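Local coordinates for protein lipoxygenase (Cyanothece sp., PDB 5EK8) that probably adds molecular oxygen to polyunsaturated fatty acids as a 9R-lipoxygenase, working through a non-heme iron ion, at residues L16-I21 and A196-L201; E248-R253 and A295-K300; M497-I502 and D522-P527; A456-Q461 and L646-Q651. All blocks are in the same frame, centred on the assembly; numbering follows the deposited sequence.

Overall arrangement
From the N terminus, interaction 1 closes first: helix 2-21 meets helix 188-214, and the 174 residues between its segments include the strands 53-61 to 152-160, consistent with the PLAT domain. Interaction 2 follows in series, closing a loop of 41 residues and setting helix 247-256 against strand 291-300 of the six-stranded antiparallel sheet. Interaction 4 then spans 184 residues, from helix 451-473 to the break between helices 639-647 and 649-653; its loop contains the iron ligands His570 and Asn574. Interaction 3 is nested inside it and joins two surface loops flanking strand 513-515. None of the contacts touch; by nearest atoms, interactions 3 and 4 come closest, about 9 Å apart.

Interaction 1 of 4, residues L16-I21 and A196-L201; sequences LVLKVI and ASANVL
Leu18 and Ala198 form the apolar part of a helix-helix contact between the N-terminal helix 2-21 and helix 188-214. The local axes of the two segments come within 9.5 Å and run at 139° between their N-to-C directions, so the two segments run roughly antiparallel. Leu18 spreads both methyls over the alanine: its CD2 lies 4.0 Å from Ala198 CB, and its CD1 lies 3.8 Å from Ala198 O. Thr202, one turn further along helix 188-214, also touches the leucine.

Beside this close fit the contact becomes looser and more polar. Asn199 lies next to the leucine, its ND2 3.7 Å from Leu18 O, too far for a hydrogen bond; that amide nitrogen is instead bonded to Asp22, just beyond the end of helix 2-21. Lys19 starts out away from the partner helix, but a bend at its second torsion (chi2 -63°) carries the chain back across Asn199 at about a right angle. Its CD rests 3.8 Å from Asn199 OD1, on the solvent side, and Pro203 is touched as well. The side chain of Ala198 is about 9 Å from that of the iron ligand Ile668.

With van der Waals packing across these two segments and the polar tie made through Asp22, the chemistry implies a join that combines apolar packing with an amide-carboxylate hydrogen bond from Asn199 to Asp22.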
loop_
_atom_site.group_PDB
_atom_site.type_symbol
_atom_site.label_atom_id
_atom_site.label_comp_id
_atom_site.label_asym_id
_atom_site.label_seq_id
_atom_site.Cartn_x
_atom_site.Cartn_y
_atom_site.Cartn_z
ATOM N N LEU A 16 19.278 -2.293 -20.663
ATOM C CA LEU A 16 20.158 -1.149 -20.889
ATOM C C LEU A 16 19.825 0.032 -19.980
ATOM O O LEU A 16 20.717 0.641 -19.382
ATOM C CB LEU A 16 20.082 -0.710 -22.348
ATOM C CG LEU A 16 20.530 -1.729 -23.396
ATOM C CD1 LEU A 16 20.412 -1.163 -24.812
ATOM C CD2 LEU A 16 21.952 -2.200 -23.116
ATOM N N VAL A 17 18.538 0.358 -19.882
ATOM C CA VAL A 17 18.103 1.449 -19.019
ATOM C C VAL A 17 18.565 1.200 -17.589
ATOM O O VAL A 17 19.092 2.105 -16.931
ATOM C CB VAL A 17 16.581 1.619 -19.050
ATOM C CG1 VAL A 17 16.135 2.646 -18.024
ATOM C CG2 VAL A 17 16.133 2.028 -20.443
ATOM N N LEU A 18 18.388 -0.031 -17.117
ATOM C CA LEU A 18 18.817 -0.367 -15.768
ATOM C C LEU A 18 20.320 -0.222 -15.611
ATOM O O LEU A 18 20.795 0.110 -14.530
ATOM C CB LEU A 18 18.369 -1.780 -15.405
ATOM C CG LEU A 18 16.868 -1.832 -15.091
ATOM C CD1 LEU A 18 16.375 -3.256 -14.909
ATOM C CD2 LEU A 18 16.549 -0.993 -13.860
ATOM N N LYS A 19 21.063 -0.456 -16.690
ATOM C CA LYS A 19 22.508 -0.232 -16.659
ATOM C C LYS A 19 22.811 1.245 -16.442
ATOM O O LYS A 19 23.669 1.600 -15.635
ATOM C CB LYS A 19 23.170 -0.702 -17.954
ATOM C CG LYS A 19 22.768 -2.090 -18.411
ATOM C CD LYS A 19 23.164 -3.157 -17.418
ATOM C CE LYS A 19 22.753 -4.530 -17.920
ATOM N NZ LYS A 19 23.172 -5.607 -16.985
ATOM N N VAL A 20 22.098 2.101 -17.172
ATOM C CA VAL A 20 22.316 3.542 -17.091
ATOM C C VAL A 20 21.973 4.116 -15.714
ATOM O O VAL A 20 22.718 4.936 -15.172
ATOM C CB VAL A 20 21.493 4.292 -18.153
ATOM C CG1 VAL A 20 21.849 5.767 -18.152
ATOM C CG2 VAL A 20 21.735 3.694 -19.528
ATOM N N ILE A 21 20.850 3.685 -15.149
ATOM C CA ILE A 21 20.404 4.233 -13.874
ATOM C C ILE A 21 21.239 3.708 -12.709
ATOM O O ILE A 21 21.612 4.468 -11.818
ATOM C CB ILE A 21 18.915 3.921 -13.619
ATOM C CG1 ILE A 21 18.085 4.290 -14.848
ATOM C CG2 ILE A 21 18.408 4.682 -12.408
ATOM C CD1 ILE A 21 16.613 4.069 -14.672
ATOM N N ALA A 196 19.115 -1.227 -7.898
ATOM C CA ALA A 196 20.143 -2.236 -7.685
ATOM C C ALA A 196 19.553 -3.636 -7.815
ATOM O O ALA A 196 20.044 -4.465 -8.596
ATOM C CB ALA A 196 20.784 -2.056 -6.325
ATOM N N SER A 197 18.503 -3.885 -7.032
ATOM C CA SER A 197 17.798 -5.165 -7.041
ATOM C C SER A 197 17.364 -5.530 -8.457
ATOM O O SER A 197 17.577 -6.659 -8.929
ATOM C CB SER A 197 16.584 -5.106 -6.108
ATOM O OG SER A 197 16.101 -6.401 -5.802
ATOM N N ALA A 198 16.768 -4.555 -9.133
ATOM C CA ALA A 198 16.319 -4.751 -10.501
ATOM C C ALA A 198 17.501 -5.043 -11.423
ATOM O O ALA A 198 17.392 -5.868 -12.321
ATOM C CB ALA A 198 15.539 -3.532 -10.990
ATOM N N ASN A 199 18.630 -4.379 -11.202
ATOM C CA ASN A 199 19.796 -4.605 -12.055
ATOM C C ASN A 199 20.362 -6.014 -11.885
ATOM O O ASN A 199 20.879 -6.600 -12.835
ATOM C CB ASN A 199 20.882 -3.565 -11.782
ATOM C CG ASN A 199 21.751 -3.300 -12.999
ATOM O OD1 ASN A 199 21.469 -3.784 -14.097
ATOM N ND2 ASN A 199 22.807 -2.523 -12.812
ATOM N N VAL A 200 20.262 -6.561 -10.678
ATOM C CA VAL A 200 20.650 -7.952 -10.471
ATOM C C VAL A 200 19.670 -8.925 -11.137
ATOM O O VAL A 200 20.076 -9.788 -11.910
ATOM C CB VAL A 200 20.747 -8.298 -8.974
ATOM C CG1 VAL A 200 21.034 -9.781 -8.789
ATOM C CG2 VAL A 200 21.807 -7.448 -8.297
ATOM N N LEU A 201 18.380 -8.773 -10.848
ATOM C CA LEU A 201 17.389 -9.785 -11.229
ATOM C C LEU A 201 16.872 -9.720 -12.678
ATOM O O LEU A 201 16.492 -10.742 -13.247
ATOM C CB LEU A 201 16.199 -9.707 -10.270
ATOM C CG LEU A 201 16.404 -10.329 -8.887
ATOM C CD1 LEU A 201 15.312 -9.907 -7.909
ATOM C CD2 LEU A 201 16.450 -11.839 -9.017
#

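Interaction 2 of 4, residues E248-R253 and A295-K300; sequences EYFVLR and AYFVLK
Phe250 CE1 meets the Phe297 ring at its edge where helix 247-256 packs on the six-stranded antiparallel sheet, an alpha/beta layer contact made against strand 291-300. The two side chains cross at about a right angle. Phe250 CE1 lies near the plane of the Phe297 ring and stands 3.7 Å from Phe297 CE1. On the strand side, CG of Phe297 is anti to its carbonyl carbon (chi1 -49°), which carries the ring out toward the helix. Val251, one residue along, runs alongside Phe297 in the opposite direction. Further cover comes from helix 337-377, whose Phe346 ring meets that of Phe250 with planes at about 60°, while Leu304 and Pro306 of the neighbouring strand 303-313 touch Val251. A serine in place of Phe297 would probably leave Phe250 CE1 and one branch of Val251 without their apolar partner in this buried layer. That branch is CG2 of Val251, placed 4.1 Å from Phe297 CD1.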
loop_
_atom_site.group_PDB
_atom_site.type_symbol
_atom_site.label_atom_id
_atom_site.label_comp_id
_atom_site.label_asym_id
_atom_site.label_seq_id
_atom_site.Cartn_x
_atom_site.Cartn_y
_atom_site.Cartn_z
ATOM N N GLU A 248 1.665 -30.716 7.998
ATOM C CA GLU A 248 2.053 -29.815 9.078
ATOM C C GLU A 248 2.378 -28.431 8.526
ATOM O O GLU A 248 1.941 -27.402 9.060
ATOM C CB GLU A 248 3.261 -30.376 9.839
ATOM C CG GLU A 248 3.038 -31.740 10.503
ATOM C CD GLU A 248 3.021 -32.895 9.511
ATOM O OE1 GLU A 248 3.425 -32.694 8.347
ATOM O OE2 GLU A 248 2.595 -34.003 9.893
ATOM N N TYR A 249 3.135 -28.423 7.436
ATOM C CA TYR A 249 3.557 -27.183 6.808
ATOM C C TYR A 249 2.387 -26.509 6.100
ATOM O O TYR A 249 2.286 -25.282 6.089
ATOM C CB TYR A 249 4.704 -27.436 5.825
ATOM C CG TYR A 249 5.363 -26.160 5.363
ATOM C CD1 TYR A 249 6.170 -25.426 6.225
ATOM C CD2 TYR A 249 5.165 -25.678 4.074
ATOM C CE1 TYR A 249 6.763 -24.249 5.818
ATOM C CE2 TYR A 249 5.754 -24.505 3.656
ATOM C CZ TYR A 249 6.552 -23.790 4.531
ATOM O OH TYR A 249 7.144 -22.617 4.112
ATOM N N PHE A 250 1.511 -27.322 5.513
ATOM C CA PHE A 250 0.299 -26.826 4.870
ATOM C C PHE A 250 -0.527 -26.012 5.857
ATOM O O PHE A 250 -0.936 -24.881 5.566
ATOM C CB PHE A 250 -0.525 -27.988 4.313
ATOM C CG PHE A 250 -1.813 -27.569 3.662
ATOM C CD1 PHE A 250 -3.022 -27.728 4.321
ATOM C CD2 PHE A 250 -1.816 -27.025 2.387
ATOM C CE1 PHE A 250 -4.211 -27.353 3.719
ATOM C CE2 PHE A 250 -3.004 -26.646 1.781
ATOM C CZ PHE A 250 -4.202 -26.810 2.448
ATOM N N VAL A 251 -0.747 -26.594 7.031
ATOM C CA VAL A 251 -1.493 -25.933 8.096
ATOM C C VAL A 251 -0.773 -24.682 8.582
ATOM O O VAL A 251 -1.381 -23.610 8.710
ATOM C CB VAL A 251 -1.723 -26.885 9.286
ATOM C CG1 VAL A 251 -2.227 -26.118 10.499
ATOM C CG2 VAL A 251 -2.691 -27.984 8.894
ATOM N N LEU A 252 0.524 -24.822 8.846
ATOM C CA LEU A 252 1.324 -23.693 9.308
ATOM C C LEU A 252 1.232 -22.493 8.365
ATOM O O LEU A 252 1.135 -21.355 8.816
ATOM C CB LEU A 252 2.785 -24.104 9.482
ATOM C CG LEU A 252 3.094 -24.850 10.778
ATOM C CD1 LEU A 252 4.553 -25.230 10.829
ATOM C CD2 LEU A 252 2.711 -24.003 11.987
ATOM N N ARG A 253 1.245 -22.748 7.060
ATOM C CA ARG A 253 1.228 -21.656 6.090
ATOM C C ARG A 253 -0.182 -21.143 5.851
ATOM O O ARG A 253 -0.371 -19.991 5.460
ATOM C CB ARG A 253 1.863 -22.092 4.771
ATOM C CG ARG A 253 3.335 -22.448 4.902
ATOM C CD ARG A 253 4.083 -21.451 5.786
ATOM N NE ARG A 253 4.331 -20.183 5.105
ATOM C CZ ARG A 253 4.931 -19.136 5.666
ATOM N NH1 ARG A 253 5.120 -18.022 4.970
ATOM N NH2 ARG A 253 5.339 -19.203 6.924
ATOM N N ALA A 295 -10.961 -25.850 2.210
ATOM C CA ALA A 295 -10.126 -26.710 3.041
ATOM C C ALA A 295 -10.712 -26.817 4.433
ATOM O O ALA A 295 -11.041 -25.817 5.048
ATOM C CB ALA A 295 -8.699 -26.188 3.105
ATOM N N TYR A 296 -10.838 -28.040 4.920
ATOM C CA TYR A 296 -11.403 -28.297 6.230
ATOM C C TYR A 296 -10.301 -28.751 7.172
ATOM O O TYR A 296 -9.410 -29.512 6.784
ATOM C CB TYR A 296 -12.507 -29.349 6.141
ATOM C CG TYR A 296 -13.672 -28.940 5.271
ATOM C CD1 TYR A 296 -14.872 -28.523 5.837
ATOM C CD2 TYR A 296 -13.575 -28.965 3.885
ATOM C CE1 TYR A 296 -15.943 -28.148 5.048
ATOM C CE2 TYR A 296 -14.635 -28.587 3.086
ATOM C CZ TYR A 296 -15.823 -28.181 3.670
ATOM O OH TYR A 296 -16.885 -27.805 2.872
ATOM N N PHE A 297 -10.361 -28.273 8.409
ATOM C CA PHE A 297 -9.363 -28.607 9.415
ATOM C C PHE A 297 -10.056 -29.004 10.707
ATOM O O PHE A 297 -11.199 -28.638 10.935
ATOM C CB PHE A 297 -8.420 -27.428 9.667
ATOM C CG PHE A 297 -7.861 -26.817 8.412
ATOM C CD1 PHE A 297 -6.634 -27.226 7.913
ATOM C CD2 PHE A 297 -8.564 -25.834 7.730
ATOM C CE1 PHE A 297 -6.116 -26.664 6.760
ATOM C CE2 PHE A 297 -8.052 -25.270 6.574
ATOM C CZ PHE A 297 -6.824 -25.685 6.091
ATOM N N VAL A 298 -9.371 -29.770 11.543
ATOM C CA VAL A 298 -9.897 -30.083 12.862
ATOM C C VAL A 298 -8.878 -29.634 13.907
ATOM O O VAL A 298 -7.674 -29.613 13.646
ATOM C CB VAL A 298 -10.212 -31.591 13.016
ATOM C CG1 VAL A 298 -8.915 -32.428 13.020
ATOM C CG2 VAL A 298 -11.044 -31.841 14.273
ATOM N N LEU A 299 -9.366 -29.243 15.078
ATOM C CA LEU A 299 -8.494 -28.818 16.163
ATOM C C LEU A 299 -8.428 -29.902 17.229
ATOM O O LEU A 299 -9.427 -30.208 17.882
ATOM C CB LEU A 299 -8.986 -27.503 16.765
ATOM C CG LEU A 299 -8.149 -26.918 17.904
ATOM C CD1 LEU A 299 -6.825 -26.381 17.383
ATOM C CD2 LEU A 299 -8.928 -25.835 18.633
ATOM N N LYS A 300 -7.251 -30.492 17.393
ATOM C CA LYS A 300 -7.063 -31.551 18.375
ATOM C C LYS A 300 -5.864 -31.233 19.255
ATOM O O LYS A 300 -4.726 -31.230 18.788
ATOM C CB LYS A 300 -6.885 -32.903 17.678
ATOM C CG LYS A 300 -7.770 -34.010 18.236
ATOM C CD LYS A 300 -8.255 -34.955 17.140
ATOM C CE LYS A 300 -7.097 -35.591 16.384
ATOM N NZ LYS A 300 -7.561 -36.485 15.281
#

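Interaction 3 of 4, residues M497-I502 and D522-P527; sequences MPYQPI and DKPDLP
With CG anti to the backbone N in both residues (chi1 175° in each), Tyr499 and Asp522 come from opposite directions, the phenol OH meeting one carboxylate oxygen. This is a loop-to-loop contact held by a side-chain hydrogen bond: the segments 497-502 and 522-527 have no regular secondary structure and lie on the two flanks, in sequence, of the short strand 513-515, at the edge of the six-stranded antiparallel sheet. The phenol donates to the carboxylate, with Tyr499 OH 2.7 Å from Asp522 OD1. The oxygen accepts through its syn lone pair and lies at the edge of the tyrosine ring, in its plane, while the planes of ring and carboxylate stand 77° apart.

The other oxygen, OD2, forms a salt bridge with Arg528, the aspartate's second partner, which would be expected to favour the ionised aspartate. A leucine in place of Asp522 would probably leave the phenol without its acceptor here and Arg528 without this counter-charge. The tyrosine's own loop is fixed by backbone bonds from Tyr499 to Thr535 and from Met497 to Val537. Over one face of the ring, offset toward its rim, sits Pro501 N, whereas Pro524 closes on the hydroxyl, its CB 3.7 Å from Tyr499 OH.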
loop_
_atom_site.group_PDB
_atom_site.type_symbol
_atom_site.label_atom_id
_atom_site.label_comp_id
_atom_site.label_asym_id
_atom_site.label_seq_id
_atom_site.Cartn_x
_atom_site.Cartn_y
_atom_site.Cartn_z
ATOM N N MET A 497 -15.182 4.908 -1.051
ATOM C CA MET A 497 -16.141 4.226 -1.905
ATOM C C MET A 497 -17.526 4.299 -1.295
ATOM O O MET A 497 -17.672 4.478 -0.086
ATOM C CB MET A 497 -15.755 2.762 -2.113
ATOM C CG MET A 497 -14.410 2.546 -2.790
ATOM S SD MET A 497 -14.134 0.808 -3.200
ATOM C CE MET A 497 -15.135 0.626 -4.675
ATOM N N PRO A 498 -18.558 4.177 -2.135
ATOM C CA PRO A 498 -19.877 3.936 -1.559
ATOM C C PRO A 498 -19.907 2.564 -0.899
ATOM O O PRO A 498 -19.492 1.590 -1.521
ATOM C CB PRO A 498 -20.814 4.003 -2.773
ATOM C CG PRO A 498 -19.927 3.847 -3.969
ATOM C CD PRO A 498 -18.618 4.439 -3.580
ATOM N N TYR A 499 -20.384 2.497 0.341
ATOM C CA TYR A 499 -20.474 1.235 1.066
ATOM C C TYR A 499 -21.366 0.214 0.372
ATOM O O TYR A 499 -22.439 0.540 -0.140
ATOM C CB TYR A 499 -20.984 1.471 2.489
ATOM C CG TYR A 499 -21.217 0.199 3.282
ATOM C CD1 TYR A 499 -20.159 -0.640 3.630
ATOM C CD2 TYR A 499 -22.492 -0.159 3.696
ATOM C CE1 TYR A 499 -20.379 -1.808 4.364
ATOM C CE2 TYR A 499 -22.716 -1.314 4.424
ATOM C CZ TYR A 499 -21.664 -2.132 4.760
ATOM O OH TYR A 499 -21.918 -3.274 5.483
ATOM N N GLN A 500 -20.893 -1.027 0.368
ATOM C CA GLN A 500 -21.602 -2.152 -0.222
ATOM C C GLN A 500 -21.298 -3.387 0.605
ATOM O O GLN A 500 -20.164 -3.843 0.622
ATOM C CB GLN A 500 -21.181 -2.362 -1.678
ATOM C CG GLN A 500 -21.782 -3.594 -2.346
ATOM C CD GLN A 500 -21.120 -3.908 -3.677
ATOM O OE1 GLN A 500 -19.934 -4.246 -3.732
ATOM N NE2 GLN A 500 -21.883 -3.788 -4.759
ATOM N N PRO A 501 -22.308 -3.914 1.312
ATOM C CA PRO A 501 -22.134 -5.090 2.167
ATOM C C PRO A 501 -21.436 -6.204 1.414
ATOM O O PRO A 501 -21.714 -6.391 0.226
ATOM C CB PRO A 501 -23.567 -5.469 2.531
ATOM C CG PRO A 501 -24.279 -4.166 2.551
ATOM C CD PRO A 501 -23.677 -3.376 1.406
ATOM N N ILE A 502 -20.536 -6.908 2.097
ATOM C CA ILE A 502 -19.619 -7.833 1.448
ATOM C C ILE A 502 -20.324 -8.842 0.548
ATOM O O ILE A 502 -21.421 -9.316 0.846
ATOM C CB ILE A 502 -18.748 -8.588 2.491
ATOM C CG1 ILE A 502 -17.501 -9.172 1.823
ATOM C CG2 ILE A 502 -19.543 -9.661 3.222
ATOM C CD1 ILE A 502 -16.696 -8.154 1.049
ATOM N N ASP A 522 -16.113 -6.374 8.719
ATOM C CA ASP A 522 -17.034 -5.263 8.574
ATOM C C ASP A 522 -18.137 -5.339 9.627
ATOM O O ASP A 522 -18.723 -6.397 9.841
ATOM C CB ASP A 522 -17.629 -5.274 7.167
ATOM C CG ASP A 522 -18.689 -4.220 6.972
ATOM O OD1 ASP A 522 -19.533 -4.397 6.070
ATOM O OD2 ASP A 522 -18.677 -3.214 7.710
ATOM N N LYS A 523 -18.398 -4.221 10.295
ATOM C CA LYS A 523 -19.528 -4.130 11.217
ATOM C C LYS A 523 -20.689 -3.377 10.569
ATOM O O LYS A 523 -20.750 -2.151 10.647
ATOM C CB LYS A 523 -19.129 -3.431 12.519
ATOM C CG LYS A 523 -18.193 -4.217 13.402
ATOM C CD LYS A 523 -16.746 -4.000 13.002
ATOM C CE LYS A 523 -15.822 -4.880 13.822
ATOM N NZ LYS A 523 -14.481 -4.908 13.227
ATOM N N PRO A 524 -21.616 -4.110 9.929
ATOM C CA PRO A 524 -22.719 -3.476 9.197
ATOM C C PRO A 524 -23.677 -2.728 10.118
ATOM O O PRO A 524 -24.268 -1.733 9.704
ATOM C CB PRO A 524 -23.424 -4.661 8.516
ATOM C CG PRO A 524 -22.445 -5.801 8.582
ATOM C CD PRO A 524 -21.685 -5.578 9.851
ATOM N N ASP A 525 -23.811 -3.199 11.354
ATOM C CA ASP A 525 -24.733 -2.595 12.312
ATOM C C ASP A 525 -24.270 -1.220 12.784
ATOM O O ASP A 525 -25.093 -0.367 13.116
ATOM C CB ASP A 525 -24.928 -3.521 13.511
ATOM C CG ASP A 525 -25.819 -4.705 13.188
ATOM O OD1 ASP A 525 -27.047 -4.597 13.392
ATOM O OD2 ASP A 525 -25.298 -5.741 12.723
ATOM N N LEU A 526 -22.958 -1.004 12.811
ATOM C CA LEU A 526 -22.416 0.307 13.154
ATOM C C LEU A 526 -22.777 1.321 12.074
ATOM O O LEU A 526 -22.445 1.130 10.906
ATOM C CB LEU A 526 -20.898 0.242 13.339
ATOM C CG LEU A 526 -20.327 -0.011 14.740
ATOM C CD1 LEU A 526 -20.930 -1.254 15.382
ATOM C CD2 LEU A 526 -18.804 -0.128 14.672
ATOM N N PRO A 527 -23.465 2.403 12.463
ATOM C CA PRO A 527 -23.932 3.412 11.505
ATOM C C PRO A 527 -22.814 3.995 10.643
ATOM O O PRO A 527 -21.730 4.295 11.147
ATOM C CB PRO A 527 -24.536 4.498 12.405
ATOM C CG PRO A 527 -24.910 3.790 13.655
ATOM C CD PRO A 527 -23.888 2.708 13.840
#

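Interaction 4 of 4, residues A456-Q461 and L646-Q651; sequences ANLYWQ and LNRKDQ
Leu458 and Gln651 bring the two backbones closest, their CA atoms 8.3 Å apart, where helix 451-473 faces the break between helices 639-647 and 649-653. This is a helix-helix packing contact made at the turn between two consecutive helices, and the break falls at Arg648, whose backbone angles (phi -107°, psi 44°) leave the helical region. Both Arg648 and Gln651 start out toward Leu458, so both contact the leucine's end, one at each methyl.

Its two methyls divide the work. CD1 takes the helix side, 3.6 Å from Gln651 CB, and the leucine crosses the glutamine at about a right angle. CD2 meets the arginine through its aliphatic part. The Arg648 chain is bent at both its second and third torsions (chi3 65°), and it is the methylene, not the charged end, that makes the near approach. Phe652, next along helix 649-653, adds a further apolar partner for Leu458 and also touches Tyr459. That tyrosine, directed elsewhere, packs on helix 549-574 and bonds its hydroxyl to Thr567, so helix 451-473 bridges the C-terminal part of the chain and that long helix. At the arginine, the closest approach is CD to Leu458 CD2, 4.0 Å.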
loop_
_atom_site.group_PDB
_atom_site.type_symbol
_atom_site.label_atom_id
_atom_site.label_comp_id
_atom_site.label_asym_id
_atom_site.label_seq_id
_atom_site.Cartn_x
_atom_site.Cartn_y
_atom_site.Cartn_z
ATOM N N ALA A 456 0.433 -10.125 15.770
ATOM C CA ALA A 456 -0.470 -9.019 15.480
ATOM C C ALA A 456 -1.032 -8.389 16.749
ATOM O O ALA A 456 -1.092 -7.168 16.859
ATOM C CB ALA A 456 -1.603 -9.492 14.581
ATOM N N ASN A 457 -1.437 -9.215 17.707
ATOM C CA ASN A 457 -1.982 -8.691 18.955
ATOM C C ASN A 457 -0.925 -7.979 19.799
ATOM O O ASN A 457 -1.196 -6.919 20.379
ATOM C CB ASN A 457 -2.636 -9.809 19.764
ATOM C CG ASN A 457 -4.107 -9.976 19.437
ATOM O OD1 ASN A 457 -4.954 -9.234 19.941
ATOM N ND2 ASN A 457 -4.419 -10.947 18.585
ATOM N N LEU A 458 0.276 -8.551 19.855
ATOM C CA LEU A 458 1.395 -7.906 20.539
ATOM C C LEU A 458 1.655 -6.521 19.947
ATOM O O LEU A 458 1.723 -5.507 20.668
ATOM C CB LEU A 458 2.652 -8.765 20.433
ATOM C CG LEU A 458 3.589 -8.826 21.643
ATOM C CD1 LEU A 458 4.797 -9.681 21.305
ATOM C CD2 LEU A 458 4.016 -7.438 22.115
ATOM N N TYR A 459 1.786 -6.484 18.623
ATOM C CA TYR A 459 2.017 -5.227 17.922
ATOM C C TYR A 459 0.886 -4.241 18.172
ATOM O O TYR A 459 1.116 -3.043 18.321
ATOM C CB TYR A 459 2.177 -5.455 16.420
ATOM C CG TYR A 459 2.705 -4.240 15.700
ATOM C CD1 TYR A 459 3.949 -3.715 16.022
ATOM C CD2 TYR A 459 1.961 -3.611 14.709
ATOM C CE1 TYR A 459 4.443 -2.604 15.380
ATOM C CE2 TYR A 459 2.446 -2.493 14.056
ATOM C CZ TYR A 459 3.693 -1.992 14.397
ATOM O OH TYR A 459 4.206 -0.881 13.761
ATOM N N TRP A 460 -0.336 -4.762 18.222
ATOM C CA TRP A 460 -1.514 -3.941 18.439
ATOM C C TRP A 460 -1.452 -3.271 19.800
ATOM O O TRP A 460 -1.778 -2.093 19.925
ATOM C CB TRP A 460 -2.786 -4.782 18.316
ATOM C CG TRP A 460 -4.046 -3.974 18.380
ATOM C CD1 TRP A 460 -4.912 -3.892 19.427
ATOM C CD2 TRP A 460 -4.574 -3.125 17.353
ATOM N NE1 TRP A 460 -5.953 -3.051 19.115
ATOM C CE2 TRP A 460 -5.769 -2.567 17.847
ATOM C CE3 TRP A 460 -4.153 -2.785 16.065
ATOM C CZ2 TRP A 460 -6.548 -1.687 17.098
ATOM C CZ3 TRP A 460 -4.923 -1.914 15.324
ATOM C CH2 TRP A 460 -6.109 -1.373 15.841
ATOM N N GLN A 461 -1.036 -4.018 20.819
ATOM C CA GLN A 461 -0.915 -3.448 22.158
ATOM C C GLN A 461 0.189 -2.397 22.197
ATOM O O GLN A 461 0.061 -1.367 22.878
ATOM C CB GLN A 461 -0.656 -4.543 23.193
ATOM C CG GLN A 461 -1.899 -4.937 23.991
ATOM C CD GLN A 461 -3.103 -5.232 23.105
ATOM O OE1 GLN A 461 -3.134 -6.234 22.385
ATOM N NE2 GLN A 461 -4.101 -4.353 23.150
ATOM N N LEU A 646 11.043 -1.426 20.623
ATOM C CA LEU A 646 12.316 -1.951 21.104
ATOM C C LEU A 646 12.143 -2.632 22.451
ATOM O O LEU A 646 12.672 -3.720 22.675
ATOM C CB LEU A 646 13.358 -0.834 21.212
ATOM C CG LEU A 646 13.899 -0.287 19.892
ATOM C CD1 LEU A 646 14.759 0.950 20.113
ATOM C CD2 LEU A 646 14.675 -1.367 19.166
ATOM N N ASN A 647 11.396 -1.976 23.338
ATOM C CA ASN A 647 11.065 -2.520 24.651
ATOM C C ASN A 647 10.540 -3.950 24.544
ATOM O O ASN A 647 10.853 -4.803 25.374
ATOM C CB ASN A 647 10.037 -1.614 25.339
ATOM C CG ASN A 647 9.626 -2.108 26.717
ATOM O OD1 ASN A 647 10.284 -2.961 27.318
ATOM N ND2 ASN A 647 8.535 -1.552 27.235
ATOM N N ARG A 648 9.771 -4.217 23.494
ATOM C CA ARG A 648 9.168 -5.530 23.325
ATOM C C ARG A 648 9.831 -6.340 22.202
ATOM O O ARG A 648 9.152 -6.989 21.410
ATOM C CB ARG A 648 7.668 -5.382 23.063
ATOM C CG ARG A 648 7.008 -4.296 23.907
ATOM C CD ARG A 648 5.773 -4.812 24.628
ATOM N NE ARG A 648 6.100 -5.833 25.619
ATOM C CZ ARG A 648 5.212 -6.395 26.433
ATOM N NH1 ARG A 648 3.937 -6.033 26.374
ATOM N NH2 ARG A 648 5.600 -7.318 27.305
ATOM N N LYS A 649 11.160 -6.314 22.166
ATOM C CA LYS A 649 11.948 -7.031 21.162
ATOM C C LYS A 649 11.928 -8.550 21.349
ATOM O O LYS A 649 11.802 -9.318 20.385
ATOM C CB LYS A 649 13.396 -6.531 21.204
ATOM C CG LYS A 649 14.385 -7.326 20.366
ATOM C CD LYS A 649 15.792 -6.776 20.545
ATOM C CE LYS A 649 16.807 -7.518 19.694
ATOM N NZ LYS A 649 16.490 -7.428 18.242
ATOM N N ASP A 650 12.047 -8.973 22.602
ATOM C CA ASP A 650 12.263 -10.376 22.923
ATOM C C ASP A 650 10.999 -11.230 22.843
ATOM O O ASP A 650 11.078 -12.419 22.541
ATOM C CB ASP A 650 12.882 -10.490 24.314
ATOM C CG ASP A 650 14.066 -9.564 24.495
ATOM O OD1 ASP A 650 15.171 -9.908 24.027
ATOM O OD2 ASP A 650 13.888 -8.486 25.101
ATOM N N GLN A 651 9.841 -10.636 23.120
ATOM C CA GLN A 651 8.577 -11.360 22.997
ATOM C C GLN A 651 8.309 -11.635 21.526
ATOM O O GLN A 651 7.706 -12.649 21.170
ATOM C CB GLN A 651 7.410 -10.576 23.611
ATOM C CG GLN A 651 7.623 -10.094 25.042
ATOM C CD GLN A 651 8.559 -8.897 25.128
ATOM O OE1 GLN A 651 9.163 -8.500 24.133
ATOM N NE2 GLN A 651 8.683 -8.322 26.319
#